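Local structure of glycosyl hydrolases family 2, sugar binding domain protein (Bacteroides uniformis str. 3978 T3 ii, 6D1P) at residues Ser369-Ile372 against Leu373-Cys376; Lys400-Ala403 against Arg404-Leu407; Met410-Gln413 against His414-His417; Glu469-Lys472 against Asp473-Asp476. The protein is a beta-glucuronidase of glycoside hydrolase family 2 from a human gut bacterium, and probably cleaves the O-glycosidic bonds of glucuronides. All coordinates share one frame; numbering follows the deposited sequence.

Contact 1 (Ser369-Ile372 against Leu373-Cys376)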
ATOM      1  N   SER A 369       3.509  23.744 -13.023  1.00 26.83           N
ATOM      2  CA  SER A 369       3.193  23.520 -14.438  1.00 26.91           C
ATOM      3  C   SER A 369       3.282  24.794 -15.273  1.00 25.55           C
ATOM      4  O   SER A 369       2.784  25.847 -14.878  1.00 23.38           O
ATOM      5  CB  SER A 369       1.779  22.944 -14.566  1.00 25.73           C
ATOM      6  OG  SER A 369       1.318  23.016 -15.902  1.00 25.99           O
ATOM      7  N   GLY A 370       3.892  24.670 -16.457  1.00 27.65           N
ATOM      8  CA  GLY A 370       3.929  25.771 -17.403  1.00 27.13           C
ATOM      9  C   GLY A 370       2.554  26.325 -17.732  1.00 32.76           C
ATOM     10  O   GLY A 370       2.437  27.501 -18.091  1.00 30.51           O
ATOM     11  N   ILE A 371       1.506  25.500 -17.603  1.00 31.89           N
ATOM     12  CA  ILE A 371       0.141  25.969 -17.817  1.00 30.38           C
ATOM     13  C   ILE A 371      -0.202  27.068 -16.829  1.00 28.31           C
ATOM     14  O   ILE A 371      -0.914  28.023 -17.165  1.00 30.47           O
ATOM     15  CB  ILE A 371      -0.850  24.794 -17.716  1.00 23.55           C
ATOM     16  CG1 ILE A 371      -0.459  23.711 -18.716  1.00 29.51           C
ATOM     17  CG2 ILE A 371      -2.260  25.260 -17.987  1.00 21.24           C
ATOM     18  CD1 ILE A 371      -1.154  22.398 -18.504  1.00 29.47           C
ATOM     19  N   ILE A 372       0.299  26.958 -15.598  1.00 26.02           N
ATOM     20  CA  ILE A 372       0.025  27.988 -14.601  1.00 29.24           C
ATOM     21  C   ILE A 372       0.733  29.286 -14.966  1.00 30.02           C
ATOM     22  O   ILE A 372       0.175  30.380 -14.820  1.00 29.81           O
ATOM     23  CB  ILE A 372       0.442  27.493 -13.208  1.00 31.63           C
ATOM     24  CG1 ILE A 372      -0.297  26.184 -12.856  1.00 20.61           C
ATOM     25  CG2 ILE A 372       0.239  28.595 -12.180  1.00 22.01           C
ATOM     26  CD1 ILE A 372      -1.741  26.370 -12.555  1.00 23.24           C
ATOM     27  N   LEU A 373       1.972  29.180 -15.449  1.00 28.17           N
ATOM     28  CA  LEU A 373       2.731  30.362 -15.844  1.00 31.01           C
ATOM     29  C   LEU A 373       2.044  31.084 -16.996  1.00 30.67           C
ATOM     30  O   LEU A 373       1.858  32.307 -16.957  1.00 29.76           O
ATOM     31  CB  LEU A 373       4.158  29.953 -16.222  1.00 29.64           C
ATOM     32  CG  LEU A 373       5.154  29.682 -15.088  1.00 30.67           C
ATOM     33  CD1 LEU A 373       5.535  31.009 -14.474  1.00 26.36           C
ATOM     34  CD2 LEU A 373       4.643  28.706 -13.989  1.00 21.78           C
ATOM     35  N   ARG A 374       1.648  30.333 -18.032  1.00 28.92           N
ATOM     36  CA  ARG A 374       0.899  30.938 -19.128  1.00 33.94           C
ATOM     37  C   ARG A 374      -0.367  31.612 -18.620  1.00 34.83           C
ATOM     38  O   ARG A 374      -0.685  32.733 -19.027  1.00 38.21           O
ATOM     39  CB  ARG A 374       0.565  29.889 -20.182  1.00 34.59           C
ATOM     40  CG  ARG A 374       1.753  29.459 -21.002  1.00 35.16           C
ATOM     41  CD  ARG A 374       1.481  28.142 -21.709  1.00 44.59           C
ATOM     42  NE  ARG A 374       2.575  27.215 -21.456  1.00 49.40           N
ATOM     43  CZ  ARG A 374       2.472  25.892 -21.485  1.00 48.66           C
ATOM     44  NH1 ARG A 374       1.304  25.309 -21.766  1.00 46.06           N
ATOM     45  NH2 ARG A 374       3.547  25.159 -21.217  1.00 45.53           N
ATOM     46  N   LEU A 375      -1.088  30.964 -17.700  1.00 33.74           N
ATOM     47  CA  LEU A 375      -2.285  31.596 -17.147  1.00 35.31           C
ATOM     48  C   LEU A 375      -1.959  32.883 -16.386  1.00 31.87           C
ATOM     49  O   LEU A 375      -2.735  33.846 -16.426  1.00 35.30           O
ATOM     50  CB  LEU A 375      -3.030  30.605 -16.254  1.00 30.19           C
ATOM     51  CG  LEU A 375      -3.817  29.535 -17.030  1.00 33.45           C
ATOM     52  CD1 LEU A 375      -4.066  28.273 -16.167  1.00 27.70           C
ATOM     53  CD2 LEU A 375      -5.132  30.106 -17.576  1.00 29.15           C
ATOM     54  N   CYS A 376      -0.823  32.927 -15.700  1.00 28.44           N
ATOM     55  CA  CYS A 376      -0.440  34.150 -15.004  1.00 31.20           C
ATOM     56  C   CYS A 376      -0.082  35.246 -16.004  1.00 30.28           C
ATOM     57  O   CYS A 376      -0.528  36.392 -15.875  1.00 30.64           O
ATOM     58  CB  CYS A 376       0.723  33.855 -14.048  1.00 28.33           C
ATOM     59  SG  CYS A 376       0.226  32.836 -12.621  1.00 32.30           S
TER
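Arg374 folds back over the backbone of Gly370 in the first turn of helix 370-379, the helix of a beta-alpha-beta unit between parallel strands 360-362 and 382-386 of the family 2 TIM barrel. The arginine can be followed outward from the main chain. Its CB lies near both Gly370 O and Ile371 O. CG stands anti to the carbonyl carbon (chi1 -73°), which sends the chain back toward the helix start, and CG then passes 3.6 Å from Gly370 O. CD skirts the same oxygen, and NE lies close to it at an angle too poor for a hydrogen bond; that oxygen is instead gripped by Arg374 N at 2.9 Å in a nearly straight bond (175°). A bend at chi3 lays the guanidinium with one face over the peptide, Ile371 N sitting above its centre and Gly370 O nearer the rim. At the tip, Arg374 NH1 reaches Ile371 CG1 at 3.9 Å, while NH2 lies 3.9 Å from Gly370 CA. With the arginine placed as it is, a beta carbon at Gly370 would clash with Arg374 NH2, and the bare glycine lets the group lie this close. Leu375 aligns beside Ile371, its CD1 4.0 Å from Ile371 CG2, on a buried flank where Met346 and Met350 of helix 343-356 pack. Leu373 and Cys376 instead meet strand 382-386. The helix is opened by Ser369 at the N-cap, whose OG accepts from Ile371 N at 3.0 Å.

Contact 2 (Lys400-Ala403 against Arg404-Leu407)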
ATOM      1  N   LYS A 400      22.907  18.966  -3.014  1.00 23.15           N
ATOM      2  CA  LYS A 400      23.248  20.321  -3.465  1.00 27.73           C
ATOM      3  C   LYS A 400      23.161  20.437  -4.982  1.00 26.56           C
ATOM      4  O   LYS A 400      22.724  21.466  -5.515  1.00 27.58           O
ATOM      5  CB  LYS A 400      24.655  20.719  -3.005  1.00 27.96           C
ATOM      6  CG  LYS A 400      24.834  20.923  -1.516  1.00 28.60           C
ATOM      7  CD  LYS A 400      26.325  21.040  -1.158  1.00 31.71           C
ATOM      8  CE  LYS A 400      26.672  20.300   0.146  1.00 33.98           C
ATOM      9  NZ  LYS A 400      27.510  21.143   1.074  1.00 36.97           N
ATOM     10  N   ASN A 401      23.582  19.394  -5.692  1.00 27.02           N
ATOM     11  CA  ASN A 401      23.479  19.415  -7.141  1.00 27.11           C
ATOM     12  C   ASN A 401      22.036  19.440  -7.599  1.00 23.37           C
ATOM     13  O   ASN A 401      21.739  20.024  -8.642  1.00 26.71           O
ATOM     14  CB  ASN A 401      24.207  18.213  -7.740  1.00 25.78           C
ATOM     15  CG  ASN A 401      25.674  18.497  -7.967  1.00 28.11           C
ATOM     16  OD1 ASN A 401      26.073  19.658  -8.115  1.00 30.41           O
ATOM     17  ND2 ASN A 401      26.490  17.448  -7.978  1.00 24.97           N
ATOM     18  N   GLN A 402      21.133  18.795  -6.863  1.00 24.66           N
ATOM     19  CA  GLN A 402      19.734  18.847  -7.263  1.00 26.42           C
ATOM     20  C   GLN A 402      19.195  20.268  -7.131  1.00 21.86           C
ATOM     21  O   GLN A 402      18.466  20.748  -8.004  1.00 23.80           O
ATOM     22  CB  GLN A 402      18.885  17.857  -6.448  1.00 23.16           C
ATOM     23  CG  GLN A 402      17.381  18.004  -6.764  1.00 22.46           C
ATOM     24  CD  GLN A 402      16.466  17.167  -5.877  1.00 27.08           C
ATOM     25  OE1 GLN A 402      16.912  16.520  -4.923  1.00 28.52           O
ATOM     26  NE2 GLN A 402      15.180  17.166  -6.200  1.00 22.53           N
ATOM     27  N   ALA A 403      19.580  20.973  -6.069  1.00 23.80           N
ATOM     28  CA  ALA A 403      19.149  22.359  -5.916  1.00 24.56           C
ATOM     29  C   ALA A 403      19.729  23.249  -7.014  1.00 25.51           C
ATOM     30  O   ALA A 403      19.005  24.059  -7.614  1.00 24.25           O
ATOM     31  CB  ALA A 403      19.535  22.873  -4.529  1.00 22.46           C
ATOM     32  N   ARG A 404      21.026  23.095  -7.316  1.00 23.98           N
ATOM     33  CA  ARG A 404      21.603  23.863  -8.417  1.00 25.95           C
ATOM     34  C   ARG A 404      20.916  23.517  -9.729  1.00 30.54           C
ATOM     35  O   ARG A 404      20.631  24.405 -10.545  1.00 29.09           O
ATOM     36  CB  ARG A 404      23.101  23.600  -8.541  1.00 24.77           C
ATOM     37  CG  ARG A 404      23.913  23.908  -7.310  1.00 26.79           C
ATOM     38  CD  ARG A 404      25.323  23.347  -7.478  1.00 30.42           C
ATOM     39  NE  ARG A 404      26.200  23.662  -6.357  1.00 25.48           N
ATOM     40  CZ  ARG A 404      26.824  22.753  -5.609  1.00 34.77           C
ATOM     41  NH1 ARG A 404      26.688  21.442  -5.858  1.00 31.84           N
ATOM     42  NH2 ARG A 404      27.607  23.158  -4.609  1.00 32.28           N
ATOM     43  N   ARG A 405      20.631  22.229  -9.946  1.00 24.18           N
ATOM     44  CA  ARG A 405      19.987  21.825 -11.186  1.00 25.43           C
ATOM     45  C   ARG A 405      18.565  22.364 -11.277  1.00 28.11           C
ATOM     46  O   ARG A 405      18.141  22.833 -12.341  1.00 27.17           O
ATOM     47  CB  ARG A 405      19.982  20.303 -11.297  1.00 28.03           C
ATOM     48  CG  ARG A 405      19.447  19.776 -12.611  1.00 26.91           C
ATOM     49  CD  ARG A 405      19.666  18.258 -12.701  1.00 31.49           C
ATOM     50  NE  ARG A 405      18.882  17.521 -11.715  1.00 26.86           N
ATOM     51  CZ  ARG A 405      19.396  16.901 -10.654  1.00 29.00           C
ATOM     52  NH1 ARG A 405      20.706  16.925 -10.454  1.00 29.95           N
ATOM     53  NH2 ARG A 405      18.601  16.236  -9.805  1.00 23.71           N
ATOM     54  N   MET A 406      17.801  22.297 -10.186  1.00 23.07           N
ATOM     55  CA  MET A 406      16.414  22.742 -10.286  1.00 27.67           C
ATOM     56  C   MET A 406      16.334  24.265 -10.387  1.00 28.05           C
ATOM     57  O   MET A 406      15.500  24.797 -11.130  1.00 24.88           O
ATOM     58  CB  MET A 406      15.596  22.195  -9.114  1.00 23.16           C
ATOM     59  CG  MET A 406      15.447  20.672  -9.181  1.00 24.22           C
ATOM     60  SD  MET A 406      14.331  19.943  -7.961  1.00 24.56           S
ATOM     61  CE  MET A 406      12.721  20.252  -8.684  1.00 21.16           C
ATOM     62  N   LEU A 407      17.212  24.985  -9.684  1.00 27.06           N
ATOM     63  CA  LEU A 407      17.250  26.434  -9.862  1.00 28.79           C
ATOM     64  C   LEU A 407      17.540  26.782 -11.312  1.00 27.85           C
ATOM     65  O   LEU A 407      16.843  27.605 -11.921  1.00 24.86           O
ATOM     66  CB  LEU A 407      18.290  27.064  -8.938  1.00 24.21           C
ATOM     67  CG  LEU A 407      18.386  28.579  -9.079  1.00 25.95           C
ATOM     68  CD1 LEU A 407      17.059  29.232  -8.796  1.00 19.30           C
ATOM     69  CD2 LEU A 407      19.455  29.105  -8.138  1.00 27.45           C
TER
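Helix 397-414 runs unbroken from Lys400 to Leu407, with four successive i to i+4 backbone hydrogen bonds, such as Arg404 N to Lys400 O at 3.0 Å. It is the helix of a beta-alpha-beta unit of the TIM barrel, between strands 382-386 and 420-432. Arg404 extends from CG to NE back along the preceding turn, and Lys400 CB lies over one face of its guanidinium, 3.6 Å from Arg404 NH1. At the guanidinium edge, Arg404 NH1 donates to Asn401 OD1 at 2.9 Å, yet it approaches that oxygen from above the amide plane, with the two flat groups turned 60° apart. NE makes a salt bridge to Glu449 of the neighbouring helix 440-457. A leucine in place of Arg404 would probably leave the Glu449 carboxylate without this cationic mate and Asn401 OD1 without this donor. Further round the helix, Arg405 sets its guanidinium almost parallel to the Gln402 amide, 5° apart, with NH2 3.7 Å from Gln402 CG and bonded to Val131 O. Gln402, whose OE1 accepts from Ile177 N, runs alongside Met406. Gln402 NE2 gives a weak hydrogen bond to Met406 SD at 3.4 Å.

Contact 3 (Met410-Gln413 against His414-His417)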
ATOM      1  N   MET A 410      14.458  25.839 -13.467  1.00 23.47           N
ATOM      2  CA  MET A 410      13.330  26.735 -13.242  1.00 23.55           C
ATOM      3  C   MET A 410      13.524  28.063 -13.963  1.00 26.62           C
ATOM      4  O   MET A 410      12.611  28.562 -14.627  1.00 27.53           O
ATOM      5  CB  MET A 410      13.147  26.972 -11.751  1.00 23.17           C
ATOM      6  CG  MET A 410      11.846  27.638 -11.416  1.00 24.81           C
ATOM      7  SD  MET A 410      11.767  28.059  -9.679  1.00 28.34           S
ATOM      8  CE  MET A 410      13.190  29.129  -9.555  1.00 24.36           C
ATOM      9  N   ILE A 411      14.713  28.648 -13.832  1.00 29.05           N
ATOM     10  CA  ILE A 411      15.000  29.932 -14.455  1.00 27.94           C
ATOM     11  C   ILE A 411      15.034  29.793 -15.969  1.00 28.35           C
ATOM     12  O   ILE A 411      14.397  30.560 -16.692  1.00 32.69           O
ATOM     13  CB  ILE A 411      16.320  30.495 -13.907  1.00 32.42           C
ATOM     14  CG1 ILE A 411      16.125  30.972 -12.466  1.00 29.94           C
ATOM     15  CG2 ILE A 411      16.830  31.604 -14.809  1.00 29.16           C
ATOM     16  CD1 ILE A 411      17.421  31.225 -11.756  1.00 28.70           C
ATOM     17  N   GLU A 412      15.762  28.802 -16.475  1.00 30.60           N
ATOM     18  CA  GLU A 412      15.863  28.663 -17.923  1.00 34.64           C
ATOM     19  C   GLU A 412      14.515  28.353 -18.563  1.00 35.64           C
ATOM     20  O   GLU A 412      14.236  28.827 -19.669  1.00 36.69           O
ATOM     21  CB  GLU A 412      16.891  27.591 -18.277  1.00 35.96           C
ATOM     22  CG  GLU A 412      18.318  28.142 -18.278  1.00 38.28           C
ATOM     23  CD  GLU A 412      19.363  27.084 -18.550  1.00 41.29           C
ATOM     24  OE1 GLU A 412      18.995  25.884 -18.640  1.00 49.00           O
ATOM     25  OE2 GLU A 412      20.554  27.449 -18.656  1.00 37.34           O
ATOM     26  N   GLN A 413      13.658  27.590 -17.876  1.00 30.55           N
ATOM     27  CA  GLN A 413      12.394  27.155 -18.449  1.00 28.20           C
ATOM     28  C   GLN A 413      11.285  28.192 -18.327  1.00 28.75           C
ATOM     29  O   GLN A 413      10.329  28.140 -19.104  1.00 30.56           O
ATOM     30  CB  GLN A 413      11.961  25.828 -17.801  1.00 29.01           C
ATOM     31  CG  GLN A 413      12.747  24.619 -18.341  1.00 29.47           C
ATOM     32  CD  GLN A 413      12.670  23.373 -17.453  1.00 28.68           C
ATOM     33  OE1 GLN A 413      11.723  23.184 -16.695  1.00 29.15           O
ATOM     34  NE2 GLN A 413      13.674  22.525 -17.556  1.00 28.29           N
ATOM     35  N   HIS A 414      11.379  29.132 -17.386  1.00 31.62           N
ATOM     36  CA  HIS A 414      10.316  30.110 -17.177  1.00 30.92           C
ATOM     37  C   HIS A 414      10.739  31.562 -17.381  1.00 31.55           C
ATOM     38  O   HIS A 414       9.914  32.462 -17.178  1.00 28.18           O
ATOM     39  CB  HIS A 414       9.734  29.960 -15.765  1.00 24.69           C
ATOM     40  CG  HIS A 414       8.904  28.738 -15.591  1.00 28.71           C
ATOM     41  ND1 HIS A 414       8.336  28.387 -14.385  1.00 29.31           N
ATOM     42  CD2 HIS A 414       8.535  27.780 -16.475  1.00 27.51           C
ATOM     43  CE1 HIS A 414       7.656  27.263 -14.534  1.00 27.95           C
ATOM     44  NE2 HIS A 414       7.756  26.880 -15.795  1.00 27.15           N
ATOM     45  N   ARG A 415      11.982  31.829 -17.781  1.00 30.63           N
ATOM     46  CA  ARG A 415      12.437  33.217 -17.818  1.00 28.49           C
ATOM     47  C   ARG A 415      11.706  34.075 -18.843  1.00 31.90           C
ATOM     48  O   ARG A 415      11.709  35.299 -18.707  1.00 36.66           O
ATOM     49  CB  ARG A 415      13.917  33.278 -18.105  1.00 27.65           C
ATOM     50  CG  ARG A 415      14.304  32.676 -19.415  1.00 32.21           C
ATOM     51  CD  ARG A 415      15.794  32.769 -19.517  1.00 33.98           C
ATOM     52  NE  ARG A 415      16.395  31.801 -20.415  1.00 37.15           N
ATOM     53  CZ  ARG A 415      17.672  31.452 -20.327  1.00 43.55           C
ATOM     54  NH1 ARG A 415      18.422  31.995 -19.379  1.00 41.67           N
ATOM     55  NH2 ARG A 415      18.196  30.562 -21.158  1.00 44.56           N
ATOM     56  N   ASN A 416      11.090  33.485 -19.865  1.00 33.77           N
ATOM     57  CA  ASN A 416      10.375  34.291 -20.842  1.00 29.63           C
ATOM     58  C   ASN A 416       9.028  34.781 -20.332  1.00 34.52           C
ATOM     59  O   ASN A 416       8.392  35.599 -21.005  1.00 36.54           O
ATOM     60  CB  ASN A 416      10.164  33.503 -22.143  1.00 33.91           C
ATOM     61  CG  ASN A 416      11.466  33.187 -22.864  1.00 37.76           C
ATOM     62  OD1 ASN A 416      12.538  33.660 -22.488  1.00 36.55           O
ATOM     63  ND2 ASN A 416      11.371  32.394 -23.924  1.00 38.43           N
ATOM     64  N   HIS A 417       8.570  34.310 -19.176  1.00 34.05           N
ATOM     65  CA  HIS A 417       7.263  34.722 -18.686  1.00 32.24           C
ATOM     66  C   HIS A 417       7.358  36.099 -18.049  1.00 33.98           C
ATOM     67  O   HIS A 417       8.087  36.267 -17.062  1.00 32.66           O
ATOM     68  CB  HIS A 417       6.714  33.724 -17.684  1.00 30.91           C
ATOM     69  CG  HIS A 417       6.400  32.396 -18.284  1.00 31.18           C
ATOM     70  ND1 HIS A 417       5.260  32.166 -19.023  1.00 29.88           N
ATOM     71  CD2 HIS A 417       7.088  31.231 -18.283  1.00 29.25           C
ATOM     72  CE1 HIS A 417       5.251  30.917 -19.443  1.00 31.25           C
ATOM     73  NE2 HIS A 417       6.349  30.326 -19.004  1.00 35.98           N
TER
HETATM   74  O   HOH W   1      10.699  30.609 -20.792  1.00 34.87           O
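Glu412 and Arg415 lie side by side and point the same way at the last turn of helix 397-414, but they meet through carbon and a flat face instead of through their charges. Glu412 CG sits 3.6 Å above the guanidinium plane, displaced toward its rim, and is 3.8 Å from Arg415 NH2. The carboxylate and guanidinium planes are 48° apart, with Glu412 OE2 still 4.6 Å from Arg415 NH2, so the opposite charges probably attract without forming a salt bridge. Arg415 reaches this position with CG between its backbone N and carbonyl carbon (chi1 61°), and from there the chain stays extended to NE. Its root is packed closely against the helix end, Arg415 CB being 3.1 Å from Ile411 O. A serine at Arg415 would probably uncover the Glu412 methylene and deprive its carboxylate of the nearby positive charge. His414 turns its ring a different way: CD2 faces its neighbour Gln413 O near the ring plane, while ND1 is hydrogen-bonded to Glu385. The main chain is leaving the helix here, and His414 N makes weak bonds to both Met410 O and Ile411 O. A type I beta turn follows from His414 to His417, closed by His417 N to His414 O at 3.0 Å. Water 1 spans the exit, accepting from Asn416 N and donating weakly to Gln413 O. The turn leads into strand 420-432, whose Trp423 packs on Met410, Ile411 and His414, while Arg415 rests on strand 203-213 and His417 lies against helix 370-379.

Contact 4 (Glu469-Lys472 against Asp473-Asp476)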
ATOM      1  N   GLU A 469      16.487  33.795   9.121  1.00 25.54           N
ATOM      2  CA  GLU A 469      17.015  35.089   9.546  1.00 28.62           C
ATOM      3  C   GLU A 469      18.520  35.182   9.335  1.00 28.49           C
ATOM      4  O   GLU A 469      19.022  36.244   8.953  1.00 30.28           O
ATOM      5  CB  GLU A 469      16.658  35.367  11.003  1.00 28.89           C
ATOM      6  CG  GLU A 469      15.172  35.596  11.236  1.00 36.57           C
ATOM      7  CD  GLU A 469      14.568  36.752  10.402  1.00 37.35           C
ATOM      8  OE1 GLU A 469      13.554  36.505   9.699  1.00 32.54           O
ATOM      9  OE2 GLU A 469      15.091  37.898  10.471  1.00 41.77           O
ATOM     10  N   PHE A 470      19.255  34.074   9.537  1.00 26.82           N
ATOM     11  CA  PHE A 470      20.709  34.119   9.385  1.00 27.21           C
ATOM     12  C   PHE A 470      21.167  34.089   7.931  1.00 27.40           C
ATOM     13  O   PHE A 470      22.379  34.070   7.678  1.00 30.18           O
ATOM     14  CB  PHE A 470      21.379  32.981  10.177  1.00 26.37           C
ATOM     15  CG  PHE A 470      21.025  31.581   9.715  1.00 26.07           C
ATOM     16  CD1 PHE A 470      20.110  30.814  10.421  1.00 24.71           C
ATOM     17  CD2 PHE A 470      21.647  31.012   8.620  1.00 25.30           C
ATOM     18  CE1 PHE A 470      19.791  29.514  10.020  1.00 22.73           C
ATOM     19  CE2 PHE A 470      21.336  29.710   8.219  1.00 24.17           C
ATOM     20  CZ  PHE A 470      20.397  28.971   8.917  1.00 22.05           C
ATOM     21  N   CYS A 471      20.247  34.063   6.977  1.00 27.25           N
ATOM     22  CA  CYS A 471      20.576  34.239   5.571  1.00 27.09           C
ATOM     23  C   CYS A 471      19.912  35.460   4.954  1.00 24.17           C
ATOM     24  O   CYS A 471      20.106  35.696   3.759  1.00 23.77           O
ATOM     25  CB  CYS A 471      20.161  33.006   4.750  1.00 25.53           C
ATOM     26  SG  CYS A 471      21.127  31.511   5.010  1.00 28.51           S
ATOM     27  N   LYS A 472      19.118  36.222   5.724  1.00 23.37           N
ATOM     28  CA  LYS A 472      18.209  37.225   5.143  1.00 31.36           C
ATOM     29  C   LYS A 472      18.945  38.302   4.333  1.00 28.04           C
ATOM     30  O   LYS A 472      18.373  38.859   3.391  1.00 28.06           O
ATOM     31  CB  LYS A 472      17.380  37.888   6.250  1.00 26.51           C
ATOM     32  CG  LYS A 472      18.186  38.919   7.070  1.00 28.56           C
ATOM     33  CD  LYS A 472      17.519  39.277   8.395  1.00 31.19           C
ATOM     34  CE  LYS A 472      16.300  40.156   8.206  1.00 35.34           C
ATOM     35  NZ  LYS A 472      16.091  41.058   9.375  1.00 40.22           N
ATOM     36  N   ASP A 473      20.209  38.588   4.666  1.00 28.47           N
ATOM     37  CA  ASP A 473      21.001  39.629   4.009  1.00 31.71           C
ATOM     38  C   ASP A 473      21.504  39.214   2.633  1.00 34.48           C
ATOM     39  O   ASP A 473      22.023  40.069   1.904  1.00 27.83           O
ATOM     40  CB  ASP A 473      22.215  39.998   4.872  1.00 30.22           C
ATOM     41  CG  ASP A 473      23.072  38.770   5.226  1.00 34.65           C
ATOM     42  OD1 ASP A 473      22.535  37.839   5.881  1.00 35.73           O
ATOM     43  OD2 ASP A 473      24.266  38.712   4.835  1.00 36.09           O
ATOM     44  N   ILE A 474      21.381  37.933   2.272  1.00 30.00           N
ATOM     45  CA  ILE A 474      22.029  37.431   1.065  1.00 28.32           C
ATOM     46  C   ILE A 474      21.220  37.776  -0.174  1.00 26.55           C
ATOM     47  O   ILE A 474      21.781  38.197  -1.189  1.00 32.61           O
ATOM     48  CB  ILE A 474      22.267  35.914   1.180  1.00 30.02           C
ATOM     49  CG1 ILE A 474      23.456  35.607   2.082  1.00 32.67           C
ATOM     50  CG2 ILE A 474      22.512  35.295  -0.197  1.00 31.37           C
ATOM     51  CD1 ILE A 474      23.511  34.138   2.529  1.00 24.73           C
ATOM     52  N   VAL A 475      19.900  37.606  -0.121  1.00 25.55           N
ATOM     53  CA  VAL A 475      19.039  37.736  -1.299  1.00 28.30           C
ATOM     54  C   VAL A 475      18.608  39.177  -1.534  1.00 29.33           C
ATOM     55  O   VAL A 475      18.863  40.067  -0.709  1.00 25.04           O
ATOM     56  CB  VAL A 475      17.784  36.865  -1.159  1.00 27.02           C
ATOM     57  CG1 VAL A 475      18.158  35.413  -1.023  1.00 26.39           C
ATOM     58  CG2 VAL A 475      16.977  37.337   0.051  1.00 24.71           C
ATOM     59  N   ASP A 476      17.915  39.415  -2.649  1.00 27.75           N
ATOM     60  CA  ASP A 476      17.411  40.761  -2.894  1.00 24.73           C
ATOM     61  C   ASP A 476      16.200  41.076  -2.017  1.00 29.29           C
ATOM     62  O   ASP A 476      16.151  42.133  -1.385  1.00 28.65           O
ATOM     63  CB  ASP A 476      17.089  40.929  -4.369  1.00 26.62           C
ATOM     64  CG  ASP A 476      18.288  40.663  -5.242  1.00 32.44           C
ATOM     65  OD1 ASP A 476      19.328  41.330  -5.022  1.00 38.86           O
ATOM     66  OD2 ASP A 476      18.199  39.786  -6.131  1.00 29.50           O
TER
HETATM   67  O   HOH W   2      18.437  40.956   1.561  1.00 27.04           O
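Cys471 and Ile474 meet in the loop that joins the parallel strands 462-466 and 477-479 of the TIM barrel sheet, and the link between them is both polar and apolar. The hydrogen bond across the contact runs from Ile474 N to Cys471 O at 3.0 Å; it is fairly straight at the hydrogen (164°), but the donor stands above the carbonyl plane. Apolar packing backs it up, with Ile474 CD1 lying 4.2 Å from Cys471 CB. Separately, Val475 CG2 lies beside the carbonyl oxygen of Lys472, 3.9 Å from Lys472 O, and the valine side chain packs on strand 462-466. Solvent takes part too, water 2 lying 2.8 Å from Lys472 O. The charged groups find their partners within residues 469-472 or outside the loop segment. Lys472 bends at chi3 so that its NZ comes 3.5 Å from Glu469 OE2 in a salt bridge, and NZ is also hydrogen-bonded to Ala504 O. Asp473 carries its CG between the backbone N and the carbonyl carbon (chi1 55°), which swings OD1 back toward the Cys471-Lys472 peptide, 3.7 Å from Cys471 C. There Asp473 OD1 forms a salt bridge with NH1 of Arg444 from helix 440-457, and the same NH1 also donates to Phe470 O.

Overall arrangement
All four contacts are local ones within the TIM barrel domain, and they show how the chemistry of neighbouring side chains follows their place in the fold. Contact 1 is the buried case, mostly apolar, with a capping serine and one exposed arginine as its polar side chains. Contacts 2 to 4 are partly buried and more polar. Contacts 2 and 3 share helix 397-414, the former in its regular body, the latter where it ends in a turn. Contacts 1 and 3 touch, Leu373 CD2 lying 3.4 Å from His414 CE1. Contact 4, in a loop, has its centre about 29 Å from that of contact 1; helix 440-457 packs against both it and contact 2.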